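Long-range contacts in UPF0678 fatty acid-binding protein-like protein ERS007657_00996 (Mycobacterium tuberculosis, PDB 6R3W), which binds heme b in a surface cleft of a ten-stranded antiparallel beta-barrel and probably scavenges peroxynitrite by isomerising it to nitrate: residues P14-G23 with L156-R164; D102-R111 with T126-G136. All coordinates share one frame; numbering follows the deposited sequence.

Interaction 1: residues P14-G23 with L156-R164; sequences PLLGSWAGRG and LAAVLHRQR. With HEM (protoporphyrin IX containing Fe), chain B.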
loop_
_atom_site.group_PDB
_atom_site.type_symbol
_atom_site.label_atom_id
_atom_site.label_comp_id
_atom_site.label_asym_id
_atom_site.label_seq_id
_atom_site.Cartn_x
_atom_site.Cartn_y
_atom_site.Cartn_z
ATOM N N PRO A 14 -1.825 12.437 9.449
ATOM C CA PRO A 14 -1.803 13.049 8.120
ATOM C C PRO A 14 -2.266 12.109 6.984
ATOM O O PRO A 14 -2.544 12.591 5.904
ATOM C CB PRO A 14 -0.326 13.451 7.932
ATOM C CG PRO A 14 0.135 13.748 9.346
ATOM C CD PRO A 14 -0.530 12.645 10.155
ATOM N N LEU A 15 -2.285 10.806 7.215
ATOM C CA LEU A 15 -2.733 9.871 6.161
ATOM C C LEU A 15 -4.250 9.977 5.966
ATOM O O LEU A 15 -4.741 9.636 4.883
ATOM C CB LEU A 15 -2.334 8.437 6.529
ATOM C CG LEU A 15 -0.914 7.993 6.168
ATOM C CD1 LEU A 15 0.137 8.815 6.895
ATOM C CD2 LEU A 15 -0.746 6.506 6.468
ATOM N N LEU A 16 -4.986 10.349 6.998
ATOM C CA LEU A 16 -6.460 10.336 6.936
ATOM C C LEU A 16 -6.938 11.201 5.768
ATOM O O LEU A 16 -6.485 12.357 5.642
ATOM C CB LEU A 16 -7.028 10.844 8.250
ATOM C CG LEU A 16 -6.854 9.910 9.441
ATOM C CD1 LEU A 16 -7.190 10.635 10.735
ATOM C CD2 LEU A 16 -7.708 8.659 9.291
ATOM N N GLY A 17 -7.908 10.696 5.030
ATOM C CA GLY A 17 -8.552 11.393 3.925
ATOM C C GLY A 17 -8.408 10.659 2.605
ATOM O O GLY A 17 -8.152 9.424 2.598
ATOM N N SER A 18 -8.671 11.383 1.531
ATOM C CA SER A 18 -8.775 10.852 0.169
ATOM C C SER A 18 -7.577 11.326 -0.630
ATOM O O SER A 18 -7.166 12.484 -0.475
ATOM C CB SER A 18 -10.057 11.281 -0.472
ATOM O OG SER A 18 -11.165 10.636 0.145
ATOM N N TRP A 19 -7.029 10.430 -1.428
ATOM C CA TRP A 19 -5.805 10.644 -2.210
ATOM C C TRP A 19 -6.067 10.201 -3.646
ATOM O O TRP A 19 -6.692 9.155 -3.823
ATOM C CB TRP A 19 -4.643 9.861 -1.591
ATOM C CG TRP A 19 -4.337 10.246 -0.175
ATOM C CD1 TRP A 19 -4.912 9.751 0.961
ATOM C CD2 TRP A 19 -3.320 11.156 0.258
ATOM N NE1 TRP A 19 -4.347 10.320 2.068
ATOM C CE2 TRP A 19 -3.371 11.201 1.669
ATOM C CE3 TRP A 19 -2.415 11.978 -0.408
ATOM C CZ2 TRP A 19 -2.491 11.986 2.417
ATOM C CZ3 TRP A 19 -1.549 12.750 0.328
ATOM C CH2 TRP A 19 -1.621 12.797 1.718
ATOM N N ALA A 20 -5.580 10.956 -4.624
ATOM C CA ALA A 20 -5.753 10.566 -6.033
ATOM C C ALA A 20 -4.487 10.903 -6.797
ATOM O O ALA A 20 -3.894 11.951 -6.545
ATOM C CB ALA A 20 -6.958 11.252 -6.646
ATOM N N GLY A 21 -4.125 10.061 -7.745
ATOM C CA GLY A 21 -2.995 10.342 -8.618
ATOM C C GLY A 21 -2.781 9.247 -9.617
ATOM O O GLY A 21 -3.767 8.698 -10.152
ATOM N N ARG A 22 -1.524 8.988 -9.925
ATOM C CA ARG A 22 -1.141 8.217 -11.108
ATOM C C ARG A 22 0.168 7.517 -10.823
ATOM O O ARG A 22 1.030 8.080 -10.106
ATOM C CB ARG A 22 -1.097 9.154 -12.310
ATOM C CG ARG A 22 -0.602 8.531 -13.609
ATOM C CD ARG A 22 -0.817 9.470 -14.799
ATOM N NE ARG A 22 -0.108 8.999 -15.980
ATOM C CZ ARG A 22 -0.136 9.626 -17.158
ATOM N NH1 ARG A 22 -0.928 10.661 -17.313
ATOM N NH2 ARG A 22 0.612 9.207 -18.164
ATOM N N GLY A 23 0.334 6.341 -11.406
ATOM C CA GLY A 23 1.595 5.619 -11.293
ATOM C C GLY A 23 1.859 4.750 -12.485
ATOM O O GLY A 23 1.222 4.931 -13.554
ATOM N N LEU A 156 5.595 -1.613 -8.956
ATOM C CA LEU A 156 4.754 -0.394 -9.001
ATOM C C LEU A 156 5.530 0.786 -8.436
ATOM O O LEU A 156 6.243 0.610 -7.434
ATOM C CB LEU A 156 3.483 -0.564 -8.168
ATOM C CG LEU A 156 2.641 -1.803 -8.420
ATOM C CD1 LEU A 156 1.650 -1.966 -7.273
ATOM C CD2 LEU A 156 1.912 -1.734 -9.760
ATOM N N ALA A 157 5.108 1.972 -8.835
ATOM C CA ALA A 157 5.324 3.187 -8.018
ATOM C C ALA A 157 4.322 4.248 -8.449
ATOM O O ALA A 157 3.960 4.290 -9.632
ATOM C CB ALA A 157 6.742 3.664 -8.149
ATOM N N ALA A 158 3.897 5.088 -7.518
ATOM C CA ALA A 158 2.879 6.117 -7.842
ATOM C C ALA A 158 3.065 7.341 -6.979
ATOM O O ALA A 158 3.739 7.272 -5.933
ATOM C CB ALA A 158 1.487 5.561 -7.664
ATOM N N VAL A 159 2.459 8.421 -7.418
ATOM C CA VAL A 159 2.375 9.680 -6.661
ATOM C C VAL A 159 0.917 10.104 -6.603
ATOM O O VAL A 159 0.280 10.256 -7.664
ATOM C CB VAL A 159 3.254 10.783 -7.277
ATOM C CG1 VAL A 159 3.228 12.044 -6.406
ATOM C CG2 VAL A 159 4.674 10.311 -7.510
ATOM N N LEU A 160 0.415 10.292 -5.398
ATOM C CA LEU A 160 -0.982 10.708 -5.141
ATOM C C LEU A 160 -0.963 12.058 -4.434
ATOM O O LEU A 160 0.019 12.372 -3.733
ATOM C CB LEU A 160 -1.712 9.675 -4.272
ATOM C CG LEU A 160 -1.495 8.187 -4.603
ATOM C CD1 LEU A 160 -2.329 7.324 -3.680
ATOM C CD2 LEU A 160 -1.838 7.881 -6.054
ATOM N N HIS A 161 -2.074 12.767 -4.512
ATOM C CA HIS A 161 -2.207 14.076 -3.857
ATOM C C HIS A 161 -3.482 14.102 -3.033
ATOM O O HIS A 161 -4.506 13.534 -3.451
ATOM C CB HIS A 161 -2.149 15.212 -4.881
ATOM C CG HIS A 161 -0.822 15.314 -5.583
ATOM N ND1 HIS A 161 -0.544 14.577 -6.716
ATOM C CD2 HIS A 161 0.367 15.794 -5.160
ATOM C CE1 HIS A 161 0.717 14.748 -7.050
ATOM N NE2 HIS A 161 1.298 15.496 -6.110
ATOM N N ARG A 162 -3.408 14.773 -1.894
ATOM C CA ARG A 162 -4.556 14.901 -0.972
ATOM C C ARG A 162 -5.700 15.623 -1.694
ATOM O O ARG A 162 -5.464 16.705 -2.238
ATOM C CB ARG A 162 -4.126 15.654 0.282
ATOM C CG ARG A 162 -5.171 15.651 1.382
ATOM C CD ARG A 162 -4.782 16.557 2.533
ATOM N NE ARG A 162 -3.472 16.238 3.119
ATOM C CZ ARG A 162 -3.229 15.228 3.954
ATOM N NH1 ARG A 162 -4.225 14.482 4.388
ATOM N NH2 ARG A 162 -2.000 15.016 4.401
ATOM N N GLN A 163 -6.904 15.079 -1.606
ATOM C CA GLN A 163 -8.111 15.686 -2.187
ATOM C C GLN A 163 -8.795 16.573 -1.133
ATOM O O GLN A 163 -8.938 16.150 0.004
ATOM C CB GLN A 163 -9.038 14.596 -2.736
ATOM C CG GLN A 163 -8.373 13.713 -3.792
ATOM C CD GLN A 163 -7.838 14.504 -4.962
ATOM O OE1 GLN A 163 -6.628 14.698 -5.115
ATOM N NE2 GLN A 163 -8.741 14.980 -5.798
ATOM N N ARG A 164 -9.316 17.710 -1.566
ATOM C CA ARG A 164 -10.198 18.594 -0.758
ATOM C C ARG A 164 -11.265 17.749 -0.051
ATOM O O ARG A 164 -12.087 17.081 -0.683
ATOM C CB ARG A 164 -10.831 19.648 -1.665
HETATM C CHA HEM B . 0.741 -8.304 -13.382
HETATM C CHB HEM B . -1.195 -3.978 -12.601
HETATM C CHC HEM B . -0.599 -4.533 -7.797
HETATM C CHD HEM B . 0.896 -9.091 -8.588
HETATM C C1A HEM B . 0.158 -7.077 -13.568
HETATM C C2A HEM B . -0.266 -6.568 -14.843
HETATM C C3A HEM B . -0.816 -5.357 -14.611
HETATM C C4A HEM B . -0.721 -5.106 -13.217
HETATM C CMA HEM B . -1.455 -4.452 -15.626
HETATM C CAA HEM B . -0.130 -7.269 -16.174
HETATM C CBA HEM B . -1.489 -7.725 -16.692
HETATM C CGA HEM B . -2.095 -8.715 -15.757
HETATM O O1A HEM B . -3.209 -8.473 -15.246
HETATM O O2A HEM B . -1.513 -9.794 -15.525
HETATM C C1B HEM B . -1.146 -3.734 -11.216
HETATM C C2B HEM B . -1.650 -2.545 -10.605
HETATM C C3B HEM B . -1.448 -2.669 -9.241
HETATM C C4B HEM B . -0.866 -4.005 -9.045
HETATM C CMB HEM B . -2.282 -1.376 -11.323
HETATM C CAB HEM B . -1.711 -1.713 -8.142
HETATM C CBB HEM B . -1.641 -0.410 -8.325
HETATM C C1C HEM B . -0.179 -5.849 -7.593
HETATM C C2C HEM B . 0.020 -6.455 -6.332
HETATM C C3C HEM B . 0.372 -7.759 -6.561
HETATM C C4C HEM B . 0.492 -7.924 -7.986
HETATM C CMC HEM B . -0.144 -5.753 -5.024
HETATM C CAC HEM B . 0.562 -8.860 -5.591
HETATM C CBC HEM B . -0.276 -9.054 -4.565
HETATM C C1D HEM B . 1.034 -9.220 -9.964
HETATM C C2D HEM B . 1.485 -10.461 -10.609
HETATM C C3D HEM B . 1.433 -10.249 -11.925
HETATM C C4D HEM B . 0.969 -8.858 -12.114
HETATM C CMD HEM B . 1.849 -11.746 -9.917
HETATM C CAD HEM B . 1.399 -11.340 -12.958
HETATM C CBD HEM B . 2.722 -11.550 -13.537
HETATM C CGD HEM B . 2.669 -12.709 -14.536
HETATM O O1D HEM B . 1.632 -13.262 -15.034
HETATM O O2D HEM B . 3.703 -13.117 -14.841
HETATM N NA HEM B . -0.161 -6.155 -12.583
HETATM N NB HEM B . -0.701 -4.569 -10.256
HETATM N NC HEM B . 0.147 -6.735 -8.585
HETATM N ND HEM B . 0.719 -8.276 -10.910
HETATM FE FE HEM B . 0.090 -6.446 -10.608
HETATM O O HOH W 1 -7.159 14.754 4.117
HETATM O O HOH W 2 -8.914 14.238 2.029
HETATM O O HOH W 3 -1.921 -7.197 -10.527
#

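Interaction 2: residues D102-R111 with T126-G136; sequences DVIELELSTR and TALDRSYRIDG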
loop_
_atom_site.group_PDB
_atom_site.type_symbol
_atom_site.label_atom_id
_atom_site.label_comp_id
_atom_site.label_asym_id
_atom_site.label_seq_id
_atom_site.Cartn_x
_atom_site.Cartn_y
_atom_site.Cartn_z
ATOM N N ASP A 102 6.969 17.403 8.477
ATOM C CA ASP A 102 5.781 17.130 7.627
ATOM C C ASP A 102 6.028 15.891 6.763
ATOM O O ASP A 102 5.205 15.631 5.902
ATOM C CB ASP A 102 5.404 18.338 6.763
ATOM C CG ASP A 102 4.738 19.461 7.523
ATOM O OD1 ASP A 102 3.834 19.163 8.346
ATOM O OD2 ASP A 102 5.089 20.622 7.247
ATOM N N VAL A 103 7.118 15.167 6.999
ATOM C CA VAL A 103 7.417 13.923 6.240
ATOM C C VAL A 103 7.225 12.710 7.148
ATOM O O VAL A 103 7.897 12.616 8.178
ATOM C CB VAL A 103 8.823 13.952 5.642
ATOM C CG1 VAL A 103 9.163 12.630 4.977
ATOM C CG2 VAL A 103 8.974 15.108 4.669
ATOM N N ILE A 104 6.414 11.764 6.697
ATOM C CA ILE A 104 6.299 10.417 7.297
ATOM C C ILE A 104 6.897 9.438 6.306
ATOM O O ILE A 104 6.470 9.445 5.153
ATOM C CB ILE A 104 4.835 10.051 7.608
ATOM C CG1 ILE A 104 4.196 11.032 8.580
ATOM C CG2 ILE A 104 4.731 8.621 8.115
ATOM C CD1 ILE A 104 2.691 10.988 8.579
ATOM N N GLU A 105 7.780 8.573 6.774
ATOM C CA GLU A 105 8.334 7.479 5.966
ATOM C C GLU A 105 7.912 6.171 6.603
ATOM O O GLU A 105 8.239 5.949 7.781
ATOM C CB GLU A 105 9.843 7.609 5.847
ATOM C CG GLU A 105 10.255 8.826 5.048
ATOM C CD GLU A 105 11.725 9.148 5.108
ATOM O OE1 GLU A 105 12.194 9.565 6.186
ATOM O OE2 GLU A 105 12.368 9.075 4.066
ATOM N N LEU A 106 7.232 5.318 5.830
ATOM C CA LEU A 106 6.856 3.967 6.273
ATOM C C LEU A 106 7.602 2.946 5.424
ATOM O O LEU A 106 7.645 3.090 4.184
ATOM C CB LEU A 106 5.353 3.748 6.143
ATOM C CG LEU A 106 4.455 4.704 6.894
ATOM C CD1 LEU A 106 3.845 5.713 5.948
ATOM C CD2 LEU A 106 3.372 3.937 7.620
ATOM N N GLU A 107 8.172 1.947 6.075
ATOM C CA GLU A 107 8.861 0.844 5.398
ATOM C C GLU A 107 8.252 -0.463 5.889
ATOM O O GLU A 107 8.284 -0.706 7.094
ATOM C CB GLU A 107 10.366 0.897 5.695
ATOM C CG GLU A 107 11.066 2.109 5.101
ATOM C CD GLU A 107 11.056 2.169 3.581
ATOM O OE1 GLU A 107 10.962 1.112 2.966
ATOM O OE2 GLU A 107 11.295 3.268 3.026
ATOM N N LEU A 108 7.709 -1.256 4.979
ATOM C CA LEU A 108 7.019 -2.509 5.350
ATOM C C LEU A 108 7.452 -3.628 4.419
ATOM O O LEU A 108 7.846 -3.352 3.284
ATOM C CB LEU A 108 5.508 -2.347 5.256
ATOM C CG LEU A 108 4.890 -1.199 6.028
ATOM C CD1 LEU A 108 4.700 -0.011 5.130
ATOM C CD2 LEU A 108 3.586 -1.653 6.655
ATOM N N SER A 109 7.292 -4.854 4.870
ATOM C CA SER A 109 7.581 -6.018 4.025
ATOM C C SER A 109 6.860 -7.253 4.559
ATOM O O SER A 109 6.812 -7.443 5.792
ATOM C CB SER A 109 9.074 -6.274 3.970
ATOM O OG SER A 109 9.381 -7.428 3.204
ATOM N N THR A 110 6.425 -8.125 3.658
ATOM C CA THR A 110 5.997 -9.485 4.060
ATOM C C THR A 110 7.178 -10.246 4.660
ATOM O O THR A 110 6.936 -11.247 5.330
ATOM C CB THR A 110 5.399 -10.258 2.876
ATOM O OG1 THR A 110 6.388 -10.415 1.854
ATOM C CG2 THR A 110 4.182 -9.557 2.300
ATOM N N ARG A 111 8.399 -9.858 4.316
ATOM C CA ARG A 111 9.635 -10.589 4.679
ATOM C C ARG A 111 10.023 -10.319 6.139
ATOM O O ARG A 111 10.937 -10.990 6.631
ATOM C CB ARG A 111 10.767 -10.218 3.719
ATOM C CG ARG A 111 10.409 -10.474 2.253
ATOM C CD ARG A 111 11.542 -10.200 1.286
ATOM N NE ARG A 111 11.973 -8.814 1.317
ATOM C CZ ARG A 111 13.149 -8.396 1.720
ATOM N NH1 ARG A 111 14.047 -9.240 2.186
ATOM N NH2 ARG A 111 13.444 -7.113 1.645
ATOM N N THR A 126 5.460 -14.457 -3.650
ATOM C CA THR A 126 6.098 -14.920 -2.411
ATOM C C THR A 126 6.616 -13.791 -1.532
ATOM O O THR A 126 6.857 -14.061 -0.369
ATOM C CB THR A 126 7.192 -15.951 -2.685
ATOM O OG1 THR A 126 8.254 -15.358 -3.428
ATOM C CG2 THR A 126 6.660 -17.172 -3.395
ATOM N N ALA A 127 6.849 -12.591 -2.062
ATOM C CA ALA A 127 7.204 -11.458 -1.175
ATOM C C ALA A 127 6.728 -10.146 -1.770
ATOM O O ALA A 127 6.759 -9.983 -3.003
ATOM C CB ALA A 127 8.688 -11.413 -0.881
ATOM N N LEU A 128 6.391 -9.214 -0.885
ATOM C CA LEU A 128 6.043 -7.825 -1.238
ATOM C C LEU A 128 6.692 -6.883 -0.241
ATOM O O LEU A 128 6.608 -7.149 0.975
ATOM C CB LEU A 128 4.524 -7.657 -1.224
ATOM C CG LEU A 128 3.780 -8.467 -2.276
ATOM C CD1 LEU A 128 2.306 -8.606 -1.924
ATOM C CD2 LEU A 128 3.959 -7.878 -3.659
ATOM N N ASP A 129 7.326 -5.843 -0.758
ATOM C CA ASP A 129 7.903 -4.756 0.046
ATOM C C ASP A 129 7.250 -3.449 -0.386
ATOM O O ASP A 129 7.081 -3.232 -1.600
ATOM C CB ASP A 129 9.411 -4.607 -0.176
ATOM C CG ASP A 129 10.319 -5.702 0.371
ATOM O OD1 ASP A 129 9.832 -6.793 0.710
ATOM O OD2 ASP A 129 11.549 -5.456 0.374
ATOM N N ARG A 130 6.901 -2.613 0.569
ATOM C CA ARG A 130 6.341 -1.268 0.309
ATOM C C ARG A 130 7.172 -0.200 1.028
ATOM O O ARG A 130 7.459 -0.346 2.228
ATOM C CB ARG A 130 4.885 -1.218 0.759
ATOM C CG ARG A 130 3.942 -2.045 -0.107
ATOM C CD ARG A 130 2.558 -2.095 0.496
ATOM N NE ARG A 130 1.715 -3.088 -0.144
ATOM C CZ ARG A 130 0.614 -2.835 -0.834
ATOM N NH1 ARG A 130 0.195 -1.591 -1.042
ATOM N NH2 ARG A 130 -0.061 -3.832 -1.351
ATOM N N SER A 131 7.457 0.875 0.306
ATOM C CA SER A 131 8.062 2.110 0.834
ATOM C C SER A 131 7.107 3.277 0.554
ATOM O O SER A 131 6.862 3.550 -0.602
ATOM C CB SER A 131 9.413 2.322 0.205
ATOM O OG SER A 131 10.034 3.475 0.722
ATOM N N TYR A 132 6.559 3.876 1.597
ATOM C CA TYR A 132 5.584 4.979 1.465
ATOM C C TYR A 132 6.220 6.255 2.055
ATOM O O TYR A 132 6.885 6.195 3.138
ATOM C CB TYR A 132 4.230 4.587 2.091
ATOM C CG TYR A 132 3.305 3.761 1.206
ATOM C CD1 TYR A 132 2.059 4.238 0.810
ATOM C CD2 TYR A 132 3.651 2.483 0.800
ATOM C CE1 TYR A 132 1.232 3.504 -0.032
ATOM C CE2 TYR A 132 2.862 1.761 -0.089
ATOM C CZ TYR A 132 1.635 2.258 -0.486
ATOM O OH TYR A 132 0.846 1.507 -1.308
ATOM N N ARG A 133 5.954 7.367 1.407
ATOM C CA ARG A 133 6.352 8.695 1.891
ATOM C C ARG A 133 5.141 9.614 1.826
ATOM O O ARG A 133 4.549 9.733 0.757
ATOM C CB ARG A 133 7.510 9.228 1.043
ATOM C CG ARG A 133 7.991 10.614 1.445
ATOM C CD ARG A 133 8.942 11.136 0.387
ATOM N NE ARG A 133 9.372 12.492 0.647
ATOM C CZ ARG A 133 10.446 12.805 1.341
ATOM N NH1 ARG A 133 11.143 11.854 1.943
ATOM N NH2 ARG A 133 10.708 14.071 1.594
ATOM N N ILE A 134 4.752 10.187 2.951
ATOM C CA ILE A 134 3.745 11.270 2.988
ATOM C C ILE A 134 4.495 12.568 3.328
ATOM O O ILE A 134 5.118 12.642 4.389
ATOM C CB ILE A 134 2.585 10.982 3.972
ATOM C CG1 ILE A 134 1.706 9.795 3.544
ATOM C CG2 ILE A 134 1.746 12.240 4.149
ATOM C CD1 ILE A 134 2.369 8.442 3.623
ATOM N N ASP A 135 4.535 13.491 2.386
ATOM C CA ASP A 135 5.229 14.791 2.514
ATOM C C ASP A 135 4.192 15.887 2.296
ATOM O O ASP A 135 3.784 16.100 1.156
ATOM C CB ASP A 135 6.392 14.865 1.528
ATOM C CG ASP A 135 7.192 16.139 1.608
ATOM O OD1 ASP A 135 6.786 17.031 2.356
ATOM O OD2 ASP A 135 8.222 16.218 0.914
ATOM N N GLY A 136 3.634 16.405 3.375
ATOM C CA GLY A 136 2.527 17.366 3.263
ATOM C C GLY A 136 1.329 16.752 2.561
ATOM O O GLY A 136 0.696 15.865 3.149
HETATM O O HOH W 4 11.391 9.056 1.597
HETATM O O HOH W 5 13.222 12.396 3.956
HETATM O O HOH W 6 9.714 5.379 3.111
#

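Interaction 1: residues P14-G23 with L156-R164
W19 to G23 and A158 to R162 pair antiparallel as parts of the first and last strands of the barrel, their axes 4.1 Å apart at closest approach and their directions at 145°. A20 and H161 form a hydrogen-bonded pair (H161 N to A20 O 2.8 Å, with A20 N returning to H161 O). R22 and V159 form the next, and Q163 N donates to S18 O. At the non-hydrogen-bonded pairs the glycines of the predicted GXWXGXG motif bring the chains close: G21 CA is 4.0 Å from L160 CA, and G23 CA 3.7 Å from A158 CA.

W19 and R162 carry most of the side-chain packing. W19 CB rests against L160, and one indole face lies under the backbone and CB of R162; R162 CB sits 4.1 Å from the centroid of the six-membered ring in a CH-pi contact. The ring's NE1 donates to L15 O, which fixes the ring's rotation. R162 bends at chi3 (-56°), carrying its guanidinium past the outer end of the indole; the planes are 57° apart, and W19 CZ2 and CH2 lie over one guanidinium face. R162 NH1 and NH2 both reach P14 O end-on, each at 2.9 Å, NH2 on a lone pair in the carbonyl plane and NH1 tilted from it. A water bridges NH1 to L16 O, while NE makes a salt bridge to D137. At the other end, L156 CD1 packs 3.5 Å from HEM CHC.

The doubly gripped P14 carbonyl and the indole-covered arginine tie the 3-10 turn before the first strand to the end of the last, at the seam where the barrel closes; D137 probably balances the arginine's charge.

Interaction 2: residues D102-R111 with T126-G136
The beta hairpin of strands 103-118 and 125-135, which also lines the heme pocket through L128, pairs I104 with I134, L106 with Y132 and L108 with R130 as hydrogen-bonded pairs, almost exactly antiparallel at 172°. Each is joined by two backbone bonds; I104 N to I134 O, at 2.8 Å, is typical. On the face of these residues, L106 CD1 packs on I134 CD1 (3.9 Å). R130 sends its guanidinium away to salt bridges with E67, E91 and E93.

The other face, with V103, E105, E107 and S109, is mostly polar. D129 is held side-on by R111: R111 NE meets D129 OD1 at 3.0 Å and NH2 meets OD2 at 2.8 Å, both on syn lone pairs, with the two planes only 20° apart. S109 OG also donates to D129 OD1 (2.6 Å), arriving well above the carboxylate plane, and accepts from R111 N in an ST turn. T110 OG1 takes L128 N at 3.0 Å, standing in for a backbone carbonyl just past the regular pairing of 103-109. Farther along, V103 CG1 lies over one face of the R133 guanidinium; R133 NH1 and E105 OE2 form a long salt bridge, bridged by water.

Three donors on one carboxylate would favour its ionised form, so D129 is probably charged where it joins R111 and S109, whereas E105 and R133 meet more loosely through solvent.

In the fold
From the N terminus, P14-G23 leads into the first strand of the barrel and waits for its partner until the chain's end. Strands 33-42 to 89-100 follow, each beside the one before; the strand that starts at D102-R111 runs on to 118 before the chain turns back to T126-G136. After strand 138-147, L156-R164 comes back beside P14-G23. Interaction 2 is nested within the long loop closed by interaction 1, which joins the first strand to the last and shuts the barrel. Their centres lie about 14 Å apart: L15 and P14 pack on I104, L15 also on I134, and R162 NH2 probably hydrogen-bonds G136 O, linking the barrel's seam to the hairpin.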